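Local structure of solute-binding protein Csal_2479 (Chromohalobacter salexigens, 4P1L) at residues A[207-212]-A[278-283]; A[29-34]-A[188-193]; A[124-129]-A[319-324]; A[99-104]-A[312-317]. The protein binds D-glucuronate and is probably the periplasmic solute-binding component of a TRAP transport system that carries solutes into the cytoplasm. One frame throughout, in Å; residues are numbered along the deposited sequence.

Interaction 1. Residues A[207-212]-A[278-283]; sequences NNYPSY and QKILDA. With BDP (beta-D-glucopyranuronic acid), chain C.
Ile280 is the residue of 278-283 that touches both Tyr209 and Tyr212. Gln278 bonds within its own helix, NE2 donating to Asp282 OD1 at 2.8 Å from above the carboxylate plane. Lys279 carries its amine to Glu213 in a salt bridge that also ties the two helices. Ile280 follows, with CG1 between the backbone N and the carbonyl carbon (chi1 65°), a rotation that sends CD1 to the two tyrosine rings. Its CD1 lies 3.5 Å from Tyr209 CD1 and, at the edge of the other ring and in its plane, 3.6 Å from Tyr212 CE2; each tyrosine crosses the isoleucine at about a right angle. Tyr212 OH bonds to Ala221 O. Leu281 turns to Ile287 of strand 286-288.

At the start of helix 209-214, Asn208 is the N-cap, its OD1 accepting from Ser211 N at 2.8 Å and its ND2 making a weak bond to glucuronate O1. Asn207 OD1 takes the bond from glucuronate O1 at 2.7 Å and one from Asn208 N at 2.9 Å, in the carbonyl plane; Asn207 ND2 donates to O5 at 3.1 Å with an angle of 161°. With an alanine at Asn207, the ring oxygen and anomeric hydroxyl would probably lose these partners, and Asn208 N its side-chain acceptor. The sugar-binding asparagine pair and the capped helix start thus form one wall of the glucuronate pocket, while the far rings pack on helix 248-282.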
# COMPACT_ATOMS: atom_id res chain seq x y z
N ASN A 207 5.95 -0.85 -8.15
CA ASN A 207 4.84 -0.04 -7.68
C ASN A 207 3.72 -0.03 -8.70
O ASN A 207 3.85 -0.58 -9.81
CB ASN A 207 5.29 1.40 -7.36
CG ASN A 207 4.72 1.89 -6.06
OD1 ASN A 207 3.50 1.78 -5.81
ND2 ASN A 207 5.59 2.38 -5.18
N ASN A 208 2.62 0.60 -8.30
CA ASN A 208 1.47 0.82 -9.17
C ASN A 208 1.74 1.98 -10.11
O ASN A 208 2.73 2.70 -9.95
CB ASN A 208 0.23 1.07 -8.33
CG ASN A 208 0.44 2.17 -7.28
OD1 ASN A 208 0.94 3.25 -7.59
ND2 ASN A 208 0.09 1.87 -6.04
N TYR A 209 0.87 2.17 -11.09
CA TYR A 209 1.07 3.23 -12.07
C TYR A 209 1.12 4.64 -11.43
O TYR A 209 2.04 5.44 -11.70
CB TYR A 209 0.01 3.15 -13.15
CG TYR A 209 0.23 2.12 -14.24
CD1 TYR A 209 1.37 2.13 -15.03
CD2 TYR A 209 -0.73 1.15 -14.50
CE1 TYR A 209 1.55 1.17 -16.06
CE2 TYR A 209 -0.57 0.20 -15.52
CZ TYR A 209 0.57 0.22 -16.30
OH TYR A 209 0.73 -0.72 -17.31
N PRO A 210 0.16 4.96 -10.55
CA PRO A 210 0.20 6.33 -10.04
C PRO A 210 1.45 6.66 -9.26
O PRO A 210 1.91 7.79 -9.35
CB PRO A 210 -1.06 6.45 -9.21
CG PRO A 210 -1.99 5.43 -9.80
CD PRO A 210 -1.09 4.28 -10.17
N SER A 211 2.04 5.68 -8.57
CA SER A 211 3.27 5.97 -7.83
C SER A 211 4.46 6.07 -8.77
O SER A 211 5.26 7.02 -8.67
CB SER A 211 3.52 4.88 -6.79
OG SER A 211 2.64 5.03 -5.69
N TYR A 212 4.55 5.11 -9.69
CA TYR A 212 5.59 5.07 -10.69
C TYR A 212 5.64 6.39 -11.44
O TYR A 212 6.71 6.92 -11.68
CB TYR A 212 5.30 3.91 -11.63
CG TYR A 212 6.20 3.73 -12.83
CD1 TYR A 212 7.56 3.57 -12.69
CD2 TYR A 212 5.67 3.68 -14.12
CE1 TYR A 212 8.39 3.36 -13.82
CE2 TYR A 212 6.46 3.47 -15.23
CZ TYR A 212 7.82 3.30 -15.08
OH TYR A 212 8.58 3.09 -16.20
N GLN A 278 -1.43 6.71 -19.34
CA GLN A 278 -1.36 7.43 -20.61
C GLN A 278 -0.18 8.40 -20.59
O GLN A 278 0.52 8.57 -21.59
CB GLN A 278 -2.65 8.19 -20.90
CG GLN A 278 -2.76 8.64 -22.38
CD GLN A 278 -2.49 7.49 -23.37
OE1 GLN A 278 -3.16 6.44 -23.34
NE2 GLN A 278 -1.50 7.68 -24.24
N LYS A 279 0.05 9.02 -19.45
CA LYS A 279 1.16 9.95 -19.33
C LYS A 279 2.50 9.25 -19.53
O LYS A 279 3.34 9.70 -20.28
CB LYS A 279 1.12 10.66 -17.98
CG LYS A 279 2.38 11.45 -17.67
CD LYS A 279 2.19 12.30 -16.43
CE LYS A 279 3.48 13.02 -16.05
NZ LYS A 279 3.45 13.60 -14.66
N ILE A 280 2.70 8.12 -18.87
CA ILE A 280 3.97 7.43 -19.01
C ILE A 280 4.12 6.84 -20.41
O ILE A 280 5.22 6.83 -20.97
CB ILE A 280 4.16 6.35 -17.90
CG1 ILE A 280 3.13 5.24 -18.05
CG2 ILE A 280 4.09 6.96 -16.53
CD1 ILE A 280 3.39 4.06 -17.11
N LEU A 281 3.02 6.40 -21.03
CA LEU A 281 3.13 5.93 -22.40
C LEU A 281 3.51 7.06 -23.33
O LEU A 281 4.38 6.89 -24.18
CB LEU A 281 1.84 5.27 -22.89
CG LEU A 281 1.58 3.84 -22.40
CD1 LEU A 281 0.20 3.42 -22.83
CD2 LEU A 281 2.64 2.88 -22.96
N ASP A 282 2.88 8.22 -23.17
CA ASP A 282 3.21 9.37 -24.02
C ASP A 282 4.67 9.80 -23.86
O ASP A 282 5.25 10.42 -24.76
CB ASP A 282 2.29 10.56 -23.72
CG ASP A 282 0.88 10.32 -24.21
OD1 ASP A 282 0.68 9.35 -24.98
OD2 ASP A 282 -0.03 11.10 -23.83
N ALA A 283 5.26 9.46 -22.72
CA ALA A 283 6.66 9.80 -22.43
C ALA A 283 7.66 8.78 -22.98
O ALA A 283 8.87 8.96 -22.83
CB ALA A 283 6.86 9.96 -20.94
C1 BDP C . 2.84 3.31 -2.66
C2 BDP C . 2.08 3.42 -1.35
C3 BDP C . 2.85 4.29 -0.42
C4 BDP C . 4.19 3.67 -0.22
C5 BDP C . 4.93 3.51 -1.58
C6 BDP C . 6.30 2.84 -1.44
O2 BDP C . 0.83 4.01 -1.65
O3 BDP C . 2.12 4.23 0.92
O4 BDP C . 4.99 4.47 0.67
O5 BDP C . 4.14 2.76 -2.44
O6A BDP C . 6.67 2.10 -2.40
O1 BDP C . 2.16 2.47 -3.52
O6B BDP C . 7.02 3.10 -0.45

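Interaction 2. Residues A[29-34]-A[188-193]; sequences WNIHPP and MAYGEV. With BDP (beta-D-glucopyranuronic acid), chain C.
Tyr190 packs against Ile31 and His32 while lying along the bound glucuronate, and its atoms can be followed outward in turn. CB is 3.3 Å from the carboxylate oxygen O6B of the sugar. With CG anti to the backbone N (chi1 -176°), the ring is carried across to the 29-34 loop. One ortho carbon, CD1, meets C6 of glucuronate at 3.5 Å, and sugar C5 stands over the same ring's face, offset toward the rim. The other, CD2, touches Ile31 CD1 at 3.8 Å. Further out, CE2 is 4.3 Å from His32 CE1; the two rings are inclined at 71°, an oblique pair. At the tip, OH is 2.9 Å from a water that is also 2.9 Å from His32 ND1, so a single water links the two side chains. His32 NE2 donates to glucuronate O2 at 2.8 Å, and the histidine backbone N closes an Asx turn on Asn30 OD1. An alanine in place of Tyr190 would probably uncover the C5 side of the sugar and leave the water without its hydroxyl mate. Two loops, following strands 26-29 and 184-187, thus meet beside the ligand, as in the interdomain cleft of periplasmic solute-binding proteins.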
# COMPACT_ATOMS: atom_id res chain seq x y z
N TRP A 29 -1.61 12.23 8.34
CA TRP A 29 -0.39 11.95 7.58
C TRP A 29 -0.73 11.29 6.26
O TRP A 29 -1.56 10.37 6.18
CB TRP A 29 0.49 11.00 8.41
CG TRP A 29 1.83 10.64 7.81
CD1 TRP A 29 3.02 11.28 8.04
CD2 TRP A 29 2.12 9.57 6.92
NE1 TRP A 29 4.03 10.67 7.34
CE2 TRP A 29 3.50 9.63 6.63
CE3 TRP A 29 1.35 8.57 6.31
CZ2 TRP A 29 4.13 8.72 5.78
CZ3 TRP A 29 1.98 7.67 5.46
CH2 TRP A 29 3.36 7.75 5.22
N ASN A 30 -0.08 11.77 5.20
CA ASN A 30 -0.12 11.13 3.88
C ASN A 30 1.27 11.24 3.28
O ASN A 30 1.89 12.29 3.38
CB ASN A 30 -1.15 11.87 3.03
CG ASN A 30 -1.22 11.38 1.63
OD1 ASN A 30 -0.95 10.20 1.33
ND2 ASN A 30 -1.68 12.26 0.74
N ILE A 31 1.78 10.15 2.70
CA ILE A 31 3.09 10.17 2.08
C ILE A 31 3.06 10.86 0.69
O ILE A 31 4.10 11.37 0.22
CB ILE A 31 3.69 8.73 1.96
CG1 ILE A 31 5.16 8.76 1.56
CG2 ILE A 31 2.91 7.85 0.95
CD1 ILE A 31 5.93 7.46 1.88
N HIS A 32 1.89 10.84 0.04
CA HIS A 32 1.76 11.27 -1.37
C HIS A 32 1.50 12.78 -1.46
O HIS A 32 1.20 13.44 -0.46
CB HIS A 32 0.62 10.52 -2.06
CG HIS A 32 0.82 9.03 -2.12
ND1 HIS A 32 1.68 8.44 -3.01
CD2 HIS A 32 0.27 8.02 -1.39
CE1 HIS A 32 1.67 7.12 -2.82
NE2 HIS A 32 0.82 6.85 -1.85
N PRO A 33 1.62 13.34 -2.67
CA PRO A 33 1.23 14.75 -2.85
C PRO A 33 -0.28 14.95 -2.62
O PRO A 33 -1.05 13.99 -2.74
CB PRO A 33 1.58 15.03 -4.31
CG PRO A 33 2.58 13.96 -4.70
CD PRO A 33 2.21 12.75 -3.90
N PRO A 34 -0.70 16.19 -2.32
CA PRO A 34 -2.11 16.49 -2.12
C PRO A 34 -2.98 16.06 -3.30
O PRO A 34 -4.10 15.68 -3.06
CB PRO A 34 -2.15 18.03 -1.95
CG PRO A 34 -0.74 18.45 -1.67
CD PRO A 34 0.18 17.37 -2.17
N MSE A 188 14.30 0.59 1.23
CA MSE A 188 14.62 2.02 1.16
C MSE A 188 13.34 2.86 1.26
O MSE A 188 12.30 2.47 0.74
CB MSE A 188 15.32 2.29 -0.18
CG MSE A 188 15.80 3.68 -0.38
SE MSE A 188 16.57 3.89 -2.20
CE MSE A 188 17.70 2.35 -2.24
N ALA A 189 13.45 4.01 1.93
CA ALA A 189 12.38 5.02 1.98
C ALA A 189 11.94 5.42 0.59
O ALA A 189 12.76 5.65 -0.28
CB ALA A 189 12.82 6.24 2.76
N TYR A 190 10.64 5.51 0.39
CA TYR A 190 10.04 5.87 -0.90
C TYR A 190 10.67 7.14 -1.51
O TYR A 190 10.96 7.19 -2.71
CB TYR A 190 8.53 6.04 -0.68
CG TYR A 190 7.67 6.32 -1.89
CD1 TYR A 190 7.78 5.56 -3.05
CD2 TYR A 190 6.72 7.34 -1.86
CE1 TYR A 190 6.99 5.83 -4.14
CE2 TYR A 190 5.92 7.61 -2.94
CZ TYR A 190 6.06 6.85 -4.09
OH TYR A 190 5.27 7.09 -5.18
N GLY A 191 10.85 8.18 -0.67
CA GLY A 191 11.35 9.47 -1.10
C GLY A 191 12.75 9.45 -1.69
O GLY A 191 13.12 10.35 -2.44
N GLU A 192 13.50 8.41 -1.37
CA GLU A 192 14.88 8.31 -1.82
C GLU A 192 15.05 7.54 -3.13
O GLU A 192 16.16 7.49 -3.70
CB GLU A 192 15.70 7.64 -0.73
CG GLU A 192 15.87 8.51 0.49
CD GLU A 192 16.56 7.79 1.62
OE1 GLU A 192 17.15 6.72 1.37
OE2 GLU A 192 16.51 8.32 2.75
N VAL A 193 13.97 6.96 -3.62
CA VAL A 193 14.09 6.00 -4.72
C VAL A 193 14.49 6.69 -6.01
O VAL A 193 15.32 6.16 -6.76
CB VAL A 193 12.81 5.19 -4.92
CG1 VAL A 193 12.90 4.29 -6.17
CG2 VAL A 193 12.53 4.36 -3.69
C1 BDP C . 2.84 3.31 -2.66
C2 BDP C . 2.08 3.42 -1.35
C3 BDP C . 2.85 4.29 -0.42
C4 BDP C . 4.19 3.67 -0.22
C5 BDP C . 4.93 3.51 -1.58
C6 BDP C . 6.30 2.84 -1.44
O2 BDP C . 0.83 4.01 -1.65
O3 BDP C . 2.12 4.23 0.92
O4 BDP C . 4.99 4.47 0.67
O5 BDP C . 4.14 2.76 -2.44
O6A BDP C . 6.67 2.10 -2.40
O1 BDP C . 2.16 2.47 -3.52
O6B BDP C . 7.02 3.10 -0.45
O HOH W 1 3.49 9.35 -5.02

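Interaction 3. Residues A[124-129]-A[319-324]; sequences ERFADA and TDIQDA
Arg125 and Asp320 join helix 121-132 to helix 315-323 by a salt bridge, with Phe126 and Ile321 in apolar contact beside it. Along 124-129 the backbone is regular helix, as the bond from Asp128 N to Glu124 O at 2.8 Å and that from Ala129 N to Arg125 O at 3.1 Å attest; the work across the gap is done by two consecutive side chains. Arg125 comes first. Its chain bends at chi3 (-131°) and presents the guanidinium end-on: NH1 and NH2 each donate to Asp320 OD2, both at 2.9 Å, and that one oxygen lies nearly in the guanidinium plane. The carboxylate is turned almost perpendicular, its plane 87° from that of the guanidinium. NH1 meets the anti lone pair of OD2, whereas NH2 comes in on the same anti side but 32° out of the carboxylate plane. Arg125 NE is engaged separately, in a salt bridge to Glu121 one turn back in the same helix.

Phe126 comes next, meeting its partner from the opposite direction. Its ring presents an edge, and Ile321 CD1 lies in the ring plane, 4.0 Å from CZ. Leu317 also touches both Arg125 and Phe126, and Ile122 packs on Asp320 and Ile321, so the aliphatic surface continues on either helix.

The chemistry implies two unlike layers. A buried apolar contact at the ring edge lies beside the ion pair, in which one arginine, shared between Asp320 and Glu121, probably has its positive charge stabilised by both carboxylates.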
# COMPACT_ATOMS: atom_id res chain seq x y z
N GLU A 124 -12.46 -7.27 8.76
CA GLU A 124 -12.65 -6.96 10.18
C GLU A 124 -11.57 -7.62 11.03
O GLU A 124 -11.16 -7.07 12.05
CB GLU A 124 -14.04 -7.40 10.67
CG GLU A 124 -15.17 -6.45 10.30
CD GLU A 124 -15.03 -5.07 10.94
OE1 GLU A 124 -14.54 -4.96 12.09
OE2 GLU A 124 -15.42 -4.08 10.29
N ARG A 125 -11.12 -8.81 10.64
CA ARG A 125 -10.05 -9.46 11.38
C ARG A 125 -8.78 -8.59 11.32
O ARG A 125 -7.98 -8.58 12.25
CB ARG A 125 -9.72 -10.82 10.79
CG ARG A 125 -10.75 -11.87 11.03
CD ARG A 125 -10.27 -13.20 10.48
NE ARG A 125 -11.29 -13.84 9.65
CZ ARG A 125 -11.13 -14.99 9.01
NH1 ARG A 125 -9.99 -15.66 9.10
NH2 ARG A 125 -12.12 -15.47 8.26
N PHE A 126 -8.54 -7.94 10.19
CA PHE A 126 -7.37 -7.04 10.08
C PHE A 126 -7.54 -5.79 10.94
O PHE A 126 -6.58 -5.34 11.60
CB PHE A 126 -7.08 -6.65 8.63
CG PHE A 126 -6.51 -7.78 7.82
CD1 PHE A 126 -5.20 -8.19 8.01
CD2 PHE A 126 -7.29 -8.44 6.89
CE1 PHE A 126 -4.68 -9.22 7.29
CE2 PHE A 126 -6.77 -9.49 6.16
CZ PHE A 126 -5.46 -9.88 6.35
N ALA A 127 -8.75 -5.24 10.95
CA ALA A 127 -9.04 -4.11 11.80
C ALA A 127 -8.81 -4.49 13.27
O ALA A 127 -8.23 -3.73 14.03
CB ALA A 127 -10.47 -3.62 11.60
N ASP A 128 -9.29 -5.67 13.66
CA ASP A 128 -9.10 -6.14 15.02
C ASP A 128 -7.61 -6.19 15.37
O ASP A 128 -7.20 -5.81 16.46
CB ASP A 128 -9.72 -7.53 15.20
CG ASP A 128 -11.24 -7.50 15.28
OD1 ASP A 128 -11.83 -6.41 15.41
OD2 ASP A 128 -11.84 -8.59 15.24
N ALA A 129 -6.80 -6.69 14.44
CA ALA A 129 -5.37 -6.82 14.71
C ALA A 129 -4.69 -5.46 14.87
O ALA A 129 -3.83 -5.29 15.75
CB ALA A 129 -4.70 -7.62 13.63
N THR A 319 -5.61 -19.12 4.15
CA THR A 319 -6.48 -20.00 3.38
C THR A 319 -7.88 -19.40 3.18
O THR A 319 -8.49 -19.61 2.13
CB THR A 319 -6.56 -21.43 3.97
OG1 THR A 319 -7.11 -21.38 5.28
CG2 THR A 319 -5.19 -22.04 4.06
N ASP A 320 -8.36 -18.61 4.15
CA ASP A 320 -9.68 -17.99 3.98
C ASP A 320 -9.63 -16.97 2.83
O ASP A 320 -10.56 -16.89 2.02
CB ASP A 320 -10.18 -17.33 5.26
CG ASP A 320 -10.65 -18.34 6.33
OD1 ASP A 320 -10.83 -19.54 6.02
OD2 ASP A 320 -10.84 -17.92 7.49
N ILE A 321 -8.55 -16.20 2.73
CA ILE A 321 -8.42 -15.24 1.66
C ILE A 321 -8.31 -15.96 0.31
O ILE A 321 -8.94 -15.57 -0.67
CB ILE A 321 -7.21 -14.31 1.90
CG1 ILE A 321 -7.52 -13.36 3.06
CG2 ILE A 321 -6.88 -13.54 0.61
CD1 ILE A 321 -6.28 -12.66 3.64
N GLN A 322 -7.51 -17.02 0.26
CA GLN A 322 -7.37 -17.77 -0.98
C GLN A 322 -8.71 -18.39 -1.38
O GLN A 322 -9.11 -18.33 -2.54
CB GLN A 322 -6.34 -18.88 -0.83
CG GLN A 322 -4.91 -18.39 -0.54
CD GLN A 322 -3.98 -19.55 -0.24
OE1 GLN A 322 -4.34 -20.49 0.48
NE2 GLN A 322 -2.79 -19.50 -0.81
N ASP A 323 -9.39 -18.99 -0.41
CA ASP A 323 -10.64 -19.68 -0.69
C ASP A 323 -11.73 -18.71 -1.14
O ASP A 323 -12.60 -19.08 -1.91
CB ASP A 323 -11.10 -20.49 0.53
CG ASP A 323 -10.20 -21.70 0.81
OD1 ASP A 323 -9.30 -22.00 0.01
OD2 ASP A 323 -10.41 -22.36 1.85
N ALA A 324 -11.64 -17.46 -0.71
CA ALA A 324 -12.70 -16.49 -1.00
C ALA A 324 -12.62 -16.01 -2.45
O ALA A 324 -13.44 -15.20 -2.88
CB ALA A 324 -12.63 -15.29 -0.05

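Interaction 4. Residues A[99-104]-A[312-317]; sequences ANVLSL and PELESL
The start of helix 315-323, near the C-terminus of the chain, packs on the loop that leads from strand 84-88 to helix 111-118, and Val101 is the residue of that loop that meets Leu314 and Leu317. The loop is itself coiled: backbone N atoms of Leu102, Ser103 and Leu104 bond to the oxygens three residues earlier, as in Leu102 N to Ala99 O at 3.0 Å. In this coil the CB of Val101 points toward 312-317, and those of Leu314 and Leu317 point back. The backbones approach to 7.6 Å between the CA atoms of Val101 and Leu317, and no hydrogen bond crosses between the two segments. Contact is purely aliphatic and all three side chains are buried. Phe307 of helix 301-310 touches both Val101 and Leu314, while Val318 and Ile321, further along helix 315-323, also reach Val101. Asn100 OD1 bonds to Asn171 ND2 and Ser103 OG to Tyr174 OH. Within the two segments both close approaches of Val101 are made by one methyl. With Val101 CG1 anti to the backbone N (chi1 170°) and meeting Ile321 CD1, CG2 is the branch directed at the two leucines, 4.4 Å from Leu314 CB and 4.0 Å from Leu317 CD2.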
# COMPACT_ATOMS: atom_id res chain seq x y z
N ALA A 99 -1.06 -8.44 9.62
CA ALA A 99 -0.95 -7.61 8.43
C ALA A 99 0.04 -8.18 7.43
O ALA A 99 -0.10 -7.92 6.23
CB ALA A 99 -0.56 -6.15 8.80
N ASN A 100 1.01 -8.97 7.88
CA ASN A 100 1.97 -9.57 6.94
C ASN A 100 1.31 -10.47 5.91
O ASN A 100 1.85 -10.69 4.83
CB ASN A 100 3.06 -10.37 7.64
CG ASN A 100 4.19 -9.52 8.11
OD1 ASN A 100 4.76 -8.76 7.33
ND2 ASN A 100 4.49 -9.59 9.41
N VAL A 101 0.13 -11.00 6.23
CA VAL A 101 -0.57 -11.86 5.28
C VAL A 101 -0.81 -11.12 3.97
O VAL A 101 -0.73 -11.72 2.90
CB VAL A 101 -1.90 -12.36 5.87
CG1 VAL A 101 -2.75 -13.07 4.81
CG2 VAL A 101 -1.63 -13.31 7.05
N LEU A 102 -1.07 -9.82 4.06
CA LEU A 102 -1.39 -9.00 2.91
C LEU A 102 -0.18 -8.77 2.02
O LEU A 102 -0.33 -8.35 0.87
CB LEU A 102 -1.95 -7.65 3.36
CG LEU A 102 -3.22 -7.75 4.18
CD1 LEU A 102 -3.59 -6.35 4.73
CD2 LEU A 102 -4.36 -8.39 3.40
N SER A 103 1.01 -9.03 2.55
CA SER A 103 2.25 -8.88 1.79
C SER A 103 2.73 -10.18 1.20
O SER A 103 3.80 -10.24 0.61
CB SER A 103 3.34 -8.29 2.69
OG SER A 103 3.07 -6.93 2.95
N LEU A 104 1.93 -11.24 1.33
CA LEU A 104 2.27 -12.45 0.60
C LEU A 104 2.03 -12.19 -0.89
O LEU A 104 0.93 -11.78 -1.28
CB LEU A 104 1.47 -13.65 1.13
CG LEU A 104 1.84 -14.15 2.54
CD1 LEU A 104 0.76 -15.09 3.13
CD2 LEU A 104 3.20 -14.88 2.53
N PRO A 312 1.41 -20.33 12.69
CA PRO A 312 0.32 -21.30 12.49
C PRO A 312 -1.04 -20.68 12.79
O PRO A 312 -2.06 -21.12 12.23
CB PRO A 312 0.65 -22.41 13.50
CG PRO A 312 1.51 -21.72 14.56
CD PRO A 312 2.34 -20.75 13.76
N GLU A 313 -1.07 -19.66 13.66
CA GLU A 313 -2.33 -19.02 14.03
C GLU A 313 -2.87 -18.13 12.93
O GLU A 313 -4.01 -17.67 13.00
CB GLU A 313 -2.21 -18.21 15.35
CG GLU A 313 -1.51 -16.85 15.22
CD GLU A 313 -0.01 -16.96 14.96
OE1 GLU A 313 0.54 -18.08 14.99
OE2 GLU A 313 0.63 -15.92 14.71
N LEU A 314 -2.05 -17.89 11.90
CA LEU A 314 -2.46 -17.05 10.78
C LEU A 314 -2.75 -17.91 9.54
O LEU A 314 -3.16 -17.39 8.50
CB LEU A 314 -1.39 -16.01 10.47
CG LEU A 314 -1.13 -14.92 11.52
CD1 LEU A 314 -0.01 -13.98 11.06
CD2 LEU A 314 -2.40 -14.12 11.80
N GLU A 315 -2.57 -19.22 9.65
CA GLU A 315 -2.75 -20.08 8.49
C GLU A 315 -4.17 -19.98 7.93
O GLU A 315 -4.37 -19.93 6.72
CB GLU A 315 -2.45 -21.54 8.82
CG GLU A 315 -2.62 -22.47 7.59
CD GLU A 315 -1.88 -23.78 7.73
OE1 GLU A 315 -1.46 -24.10 8.87
OE2 GLU A 315 -1.71 -24.48 6.71
N SER A 316 -5.15 -19.97 8.82
CA SER A 316 -6.54 -19.95 8.37
C SER A 316 -6.93 -18.60 7.75
O SER A 316 -7.84 -18.54 6.90
CB SER A 316 -7.48 -20.36 9.52
OG SER A 316 -7.58 -19.36 10.50
N LEU A 317 -6.24 -17.53 8.13
CA LEU A 317 -6.42 -16.26 7.46
C LEU A 317 -5.88 -16.34 6.02
O LEU A 317 -6.53 -15.86 5.10
CB LEU A 317 -5.72 -15.15 8.25
CG LEU A 317 -5.88 -13.72 7.75
CD1 LEU A 317 -7.34 -13.35 7.50
CD2 LEU A 317 -5.22 -12.75 8.77

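Interactions 1 and 2 are buried and both touch the glucuronate, the former through the start of 207-212 and not through its isoleucine packing; they meet each other, Ser211 CB lying 3.3 Å from Tyr190 OH. Interactions 3 and 4 lie on the opposite side of the chain's centre, their centres about 8 Å apart, and share helix 315-323. Around the sugar, polar groups do the binding while aromatic and aliphatic side chains pack alongside. The touching residues of interaction 4 are all buried, and no polar bond crosses it. Interaction 3 is partly buried and alone uses a cross-segment salt bridge, its apolar half running into interaction 4 through Phe126 CZ and Leu102 CD2, 3.5 Å apart.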